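Cytochrome P450 (PDB 3OFT) belongs to the cytochrome P450 family of haem proteins, binding protoporphyrin IX containing iron within a largely helical fold. Local coordinates at residues Ile148-Leu152 against Ile153-Leu157; Asp203-Phe206 against Ser207-Ser211. One frame throughout, in Å; residues are numbered along the deposited sequence.

Contact 1 of 2, residues Ile148-Leu152 against Ile153-Leu157; sequences IFLTL and IDVPL
Ile153 folds its side chain back over one face of the Phe149 ring, one turn earlier in the chain. The chain leaves the helix here. In Ile153, CB already faces Phe149 O. Its CG1 lies between the backbone N and the carbonyl carbon (chi1 67°), which brings this atom over the last turn, 3.5 Å from Phe149 O. The tip, CD1, reaches Phe149 CE2 at 3.8 Å. The other branch, CG2, lies over the ring face, 4.1 Å from Phe149 CZ. The isoleucine runs slantwise over the ring, and side chain against side chain the touch is apolar. Leu150 does similar work on another side of the turn: its CD1 meets Val155 CG1 at 3.9 Å. Backbone bonds hold the turn beneath them. Ile153 N donates to Phe149 O at 3.1 Å. Val155 N donates to Leu150 O at 3.1 Å, with a nearly straight N-H (168°). Asp154 N reaches Thr151 O at 3.0 Å, but it comes from above the carbonyl plane and the bond is more bent. Phe193 of helix 179-199 packs on both Ile153 and Val155. On another side of the helix, the side chain of Leu152 comes within about 4 Å of the haem. Asp154 has positive phi, and the bonds from Asp154 N and Val155 N back into the last turn make this a Schellman motif, ending helix 144-152.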
loop_
_atom_site.group_PDB
_atom_site.type_symbol
_atom_site.label_atom_id
_atom_site.label_comp_id
_atom_site.label_asym_id
_atom_site.label_seq_id
_atom_site.Cartn_x
_atom_site.Cartn_y
_atom_site.Cartn_z
ATOM N N ILE A 148 8.790 12.214 -1.017
ATOM C CA ILE A 148 9.620 11.323 -0.213
ATOM C C ILE A 148 10.520 10.454 -1.104
ATOM O O ILE A 148 11.711 10.286 -0.828
ATOM C CB ILE A 148 8.759 10.497 0.767
ATOM C CG1 ILE A 148 8.174 11.414 1.854
ATOM C CG2 ILE A 148 9.530 9.322 1.318
ATOM C CD1 ILE A 148 7.145 10.717 2.704
ATOM N N PHE A 149 9.965 9.941 -2.195
ATOM C CA PHE A 149 10.756 9.080 -3.090
ATOM C C PHE A 149 12.023 9.777 -3.537
ATOM O O PHE A 149 13.114 9.183 -3.548
ATOM C CB PHE A 149 9.964 8.770 -4.344
ATOM C CG PHE A 149 10.736 7.973 -5.351
ATOM C CD1 PHE A 149 10.951 6.606 -5.154
ATOM C CD2 PHE A 149 11.291 8.602 -6.469
ATOM C CE1 PHE A 149 11.675 5.870 -6.110
ATOM C CE2 PHE A 149 12.005 7.867 -7.424
ATOM C CZ PHE A 149 12.186 6.495 -7.236
ATOM N N LEU A 150 11.863 11.027 -3.966
ATOM C CA LEU A 150 13.000 11.822 -4.456
ATOM C C LEU A 150 14.068 12.010 -3.375
ATOM O O LEU A 150 15.296 12.046 -3.660
ATOM C CB LEU A 150 12.490 13.198 -4.902
ATOM C CG LEU A 150 12.086 13.445 -6.357
ATOM C CD1 LEU A 150 12.172 12.236 -7.270
ATOM C CD2 LEU A 150 10.799 14.227 -6.511
ATOM N N THR A 151 13.610 12.154 -2.128
ATOM C CA THR A 151 14.511 12.134 -0.961
ATOM C C THR A 151 15.200 10.787 -0.755
ATOM O O THR A 151 16.433 10.754 -0.552
ATOM C CB THR A 151 13.781 12.613 0.329
ATOM O OG1 THR A 151 13.240 13.911 0.070
ATOM C CG2 THR A 151 14.735 12.733 1.509
ATOM N N LEU A 152 14.458 9.686 -0.843
ATOM C CA LEU A 152 15.046 8.343 -0.647
ATOM C C LEU A 152 16.178 8.017 -1.639
ATOM O O LEU A 152 17.166 7.390 -1.259
ATOM C CB LEU A 152 14.013 7.210 -0.759
ATOM C CG LEU A 152 12.728 7.148 0.079
ATOM C CD1 LEU A 152 11.787 5.980 -0.343
ATOM C CD2 LEU A 152 13.001 7.124 1.568
ATOM N N ILE A 153 16.038 8.431 -2.887
ATOM C CA ILE A 153 17.095 8.196 -3.876
ATOM C C ILE A 153 18.128 9.338 -3.966
ATOM O O ILE A 153 19.101 9.263 -4.732
ATOM C CB ILE A 153 16.524 7.795 -5.239
ATOM C CG1 ILE A 153 15.751 8.935 -5.905
ATOM C CG2 ILE A 153 15.650 6.559 -5.068
ATOM C CD1 ILE A 153 15.661 8.722 -7.382
ATOM N N ASP A 154 17.905 10.367 -3.145
ATOM C CA ASP A 154 18.763 11.537 -3.038
ATOM C C ASP A 154 19.022 12.260 -4.383
ATOM O O ASP A 154 20.175 12.441 -4.787
ATOM C CB ASP A 154 20.063 11.160 -2.324
ATOM C CG ASP A 154 20.819 12.384 -1.794
ATOM O OD1 ASP A 154 22.024 12.251 -1.499
ATOM O OD2 ASP A 154 20.209 13.479 -1.704
ATOM N N VAL A 155 17.958 12.691 -5.064
ATOM C CA VAL A 155 18.109 13.498 -6.309
ATOM C C VAL A 155 18.631 14.897 -5.961
ATOM O O VAL A 155 18.332 15.390 -4.887
ATOM C CB VAL A 155 16.784 13.673 -7.094
ATOM C CG1 VAL A 155 16.093 12.319 -7.303
ATOM C CG2 VAL A 155 15.859 14.654 -6.372
ATOM N N PRO A 156 19.423 15.530 -6.861
ATOM C CA PRO A 156 19.957 16.858 -6.482
ATOM C C PRO A 156 18.825 17.866 -6.241
ATOM O O PRO A 156 17.809 17.853 -6.944
ATOM C CB PRO A 156 20.842 17.256 -7.672
ATOM C CG PRO A 156 21.217 15.916 -8.324
ATOM C CD PRO A 156 19.985 15.041 -8.133
ATOM N N LEU A 157 18.998 18.713 -5.224
ATOM C CA LEU A 157 17.923 19.592 -4.771
ATOM C C LEU A 157 17.357 20.442 -5.921
ATOM O O LEU A 157 16.128 20.614 -6.035
ATOM C CB LEU A 157 18.396 20.437 -3.570
ATOM C CG LEU A 157 17.421 21.289 -2.735
ATOM C CD1 LEU A 157 16.000 20.686 -2.601
ATOM C CD2 LEU A 157 18.015 21.593 -1.343
#

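Contact 2 of 2, residues Asp203-Phe206 against Ser207-Ser211; sequences DDLF and SRILS
The guanidinium of Arg208 meets Asp203 at its edge: Asp203 O lies near the plane of the group, 3.1 Å from Arg208 NE. Asp204 O and Leu205 CA approach it obliquely. NE also points at Asp204 O, at 3.3 Å, and both bonds from NE are weak. A bend at chi3 (-43°) turns the arginine back along the start of the helix, where these carbonyls lie. The stronger polar partner is Gly104 O, bonded to NH2, and Phe109 adds a cation-pi contact. Arg208 NH2 also rests against Leu205 CD1, at 3.9 Å, where the two side chains cross at about a right angle. The second flat group is the carboxylate of Asp204. Its OD1 accepts from Ser207 N at 3.1 Å. The N-H is almost straight (171°), yet it comes from above the carboxylate plane. This is the N-cap bond of helix 205-210. Asp204 O takes a further bond, from Arg208 N at 3.1 Å. One turn apart on the helix, Leu205 and Ile209 run alongside each other in the same direction, with their CD1 atoms 3.7 Å apart. Leu210 N donates to Phe206 O at 2.9 Å. Leu205 also comes within about 5 Å of the haem. Arg197 of helix 179-199 packs against Asp204, Phe206 and Ser207. Helix 221-252 takes Phe206 on Cys228 and Ile209 on Met227 and Leu231, so this short helix packs against both long helices, and Phe206 touches each of them.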
loop_
_atom_site.group_PDB
_atom_site.type_symbol
_atom_site.label_atom_id
_atom_site.label_comp_id
_atom_site.label_asym_id
_atom_site.label_seq_id
_atom_site.Cartn_x
_atom_site.Cartn_y
_atom_site.Cartn_z
ATOM N N ASP A 203 25.013 6.688 -1.214
ATOM C CA ASP A 203 24.550 5.994 -0.017
ATOM C C ASP A 203 23.012 6.018 0.089
ATOM O O ASP A 203 22.447 5.697 1.144
ATOM C CB ASP A 203 25.119 6.690 1.202
ATOM C CG ASP A 203 24.630 8.097 1.308
ATOM O OD1 ASP A 203 24.222 8.637 0.258
ATOM O OD2 ASP A 203 24.628 8.663 2.419
ATOM N N ASP A 204 22.354 6.436 -0.983
ATOM C CA ASP A 204 20.894 6.457 -1.055
ATOM C C ASP A 204 20.294 5.057 -1.225
ATOM O O ASP A 204 21.014 4.080 -1.414
ATOM C CB ASP A 204 20.471 7.310 -2.250
ATOM C CG ASP A 204 20.920 6.695 -3.558
ATOM O OD1 ASP A 204 20.119 5.953 -4.182
ATOM O OD2 ASP A 204 22.097 6.874 -3.929
ATOM N N LEU A 205 18.952 4.985 -1.215
ATOM C CA LEU A 205 18.256 3.699 -1.345
ATOM C C LEU A 205 18.633 2.885 -2.567
ATOM O O LEU A 205 18.927 1.695 -2.429
ATOM C CB LEU A 205 16.737 3.884 -1.320
ATOM C CG LEU A 205 15.828 2.658 -1.385
ATOM C CD1 LEU A 205 16.180 1.602 -0.302
ATOM C CD2 LEU A 205 14.314 3.070 -1.331
ATOM N N PHE A 206 18.581 3.471 -3.764
ATOM C CA PHE A 206 18.869 2.681 -4.969
ATOM C C PHE A 206 20.313 2.186 -4.934
ATOM O O PHE A 206 20.585 1.012 -5.214
ATOM C CB PHE A 206 18.637 3.481 -6.257
ATOM C CG PHE A 206 17.188 3.544 -6.727
ATOM C CD1 PHE A 206 16.141 2.995 -5.983
ATOM C CD2 PHE A 206 16.891 4.173 -7.953
ATOM C CE1 PHE A 206 14.788 3.074 -6.453
ATOM C CE2 PHE A 206 15.546 4.282 -8.427
ATOM C CZ PHE A 206 14.515 3.738 -7.688
ATOM N N SER A 207 21.244 3.088 -4.633
ATOM C CA SER A 207 22.680 2.745 -4.589
ATOM C C SER A 207 22.971 1.565 -3.691
ATOM O O SER A 207 23.790 0.682 -4.014
ATOM C CB SER A 207 23.507 3.920 -4.056
ATOM O OG SER A 207 23.511 5.010 -4.947
ATOM N N ARG A 208 22.328 1.564 -2.542
ATOM C CA ARG A 208 22.596 0.545 -1.573
ATOM C C ARG A 208 22.056 -0.826 -1.947
ATOM O O ARG A 208 22.658 -1.841 -1.626
ATOM C CB ARG A 208 22.092 1.005 -0.232
ATOM C CG ARG A 208 23.227 1.814 0.454
ATOM C CD ARG A 208 22.818 2.323 1.792
ATOM N NE ARG A 208 21.472 2.810 1.619
ATOM C CZ ARG A 208 20.408 2.199 2.077
ATOM N NH1 ARG A 208 20.541 1.098 2.813
ATOM N NH2 ARG A 208 19.218 2.712 1.788
ATOM N N ILE A 209 20.938 -0.862 -2.651
ATOM C CA ILE A 209 20.394 -2.158 -3.077
ATOM C C ILE A 209 21.177 -2.656 -4.288
ATOM O O ILE A 209 21.535 -3.840 -4.368
ATOM C CB ILE A 209 18.895 -2.053 -3.471
ATOM C CG1 ILE A 209 18.044 -1.676 -2.236
ATOM C CG2 ILE A 209 18.433 -3.396 -4.039
ATOM C CD1 ILE A 209 16.562 -1.373 -2.536
ATOM N N LEU A 210 21.474 -1.738 -5.209
ATOM C CA LEU A 210 22.073 -2.076 -6.495
ATOM C C LEU A 210 23.562 -2.425 -6.365
ATOM O O LEU A 210 24.103 -3.087 -7.243
ATOM C CB LEU A 210 21.860 -0.965 -7.522
ATOM C CG LEU A 210 20.389 -0.782 -7.964
ATOM C CD1 LEU A 210 20.242 0.425 -8.896
ATOM C CD2 LEU A 210 19.853 -2.037 -8.567
ATOM N N SER A 211 24.186 -2.057 -5.250
ATOM C CA SER A 211 25.624 -2.381 -5.059
ATOM C C SER A 211 25.812 -3.739 -4.346
ATOM O O SER A 211 26.938 -4.260 -4.212
ATOM C CB SER A 211 26.357 -1.228 -4.338
ATOM O OG SER A 211 25.967 -1.163 -2.971
#

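How the contacts relate
Both contacts are local, and they follow in series: neither nests in the other and they do not cross. Contact 1 comes first, where helix 144-152 ends. The chain then runs through helices 160-171 and 179-199 before contact 2 opens helix 205-210. The two turns come together in space, with centres about 12 Å apart. Leu152 O and Leu205 N, 3.0 Å apart, probably share a hydrogen bond, which closes the loop formed by the two intervening helices. Phe149 CZ packs on Phe206 CZ at 3.6 Å. The end of one helix is thus tied to the start of another, beside helix 179-199, which packs on both.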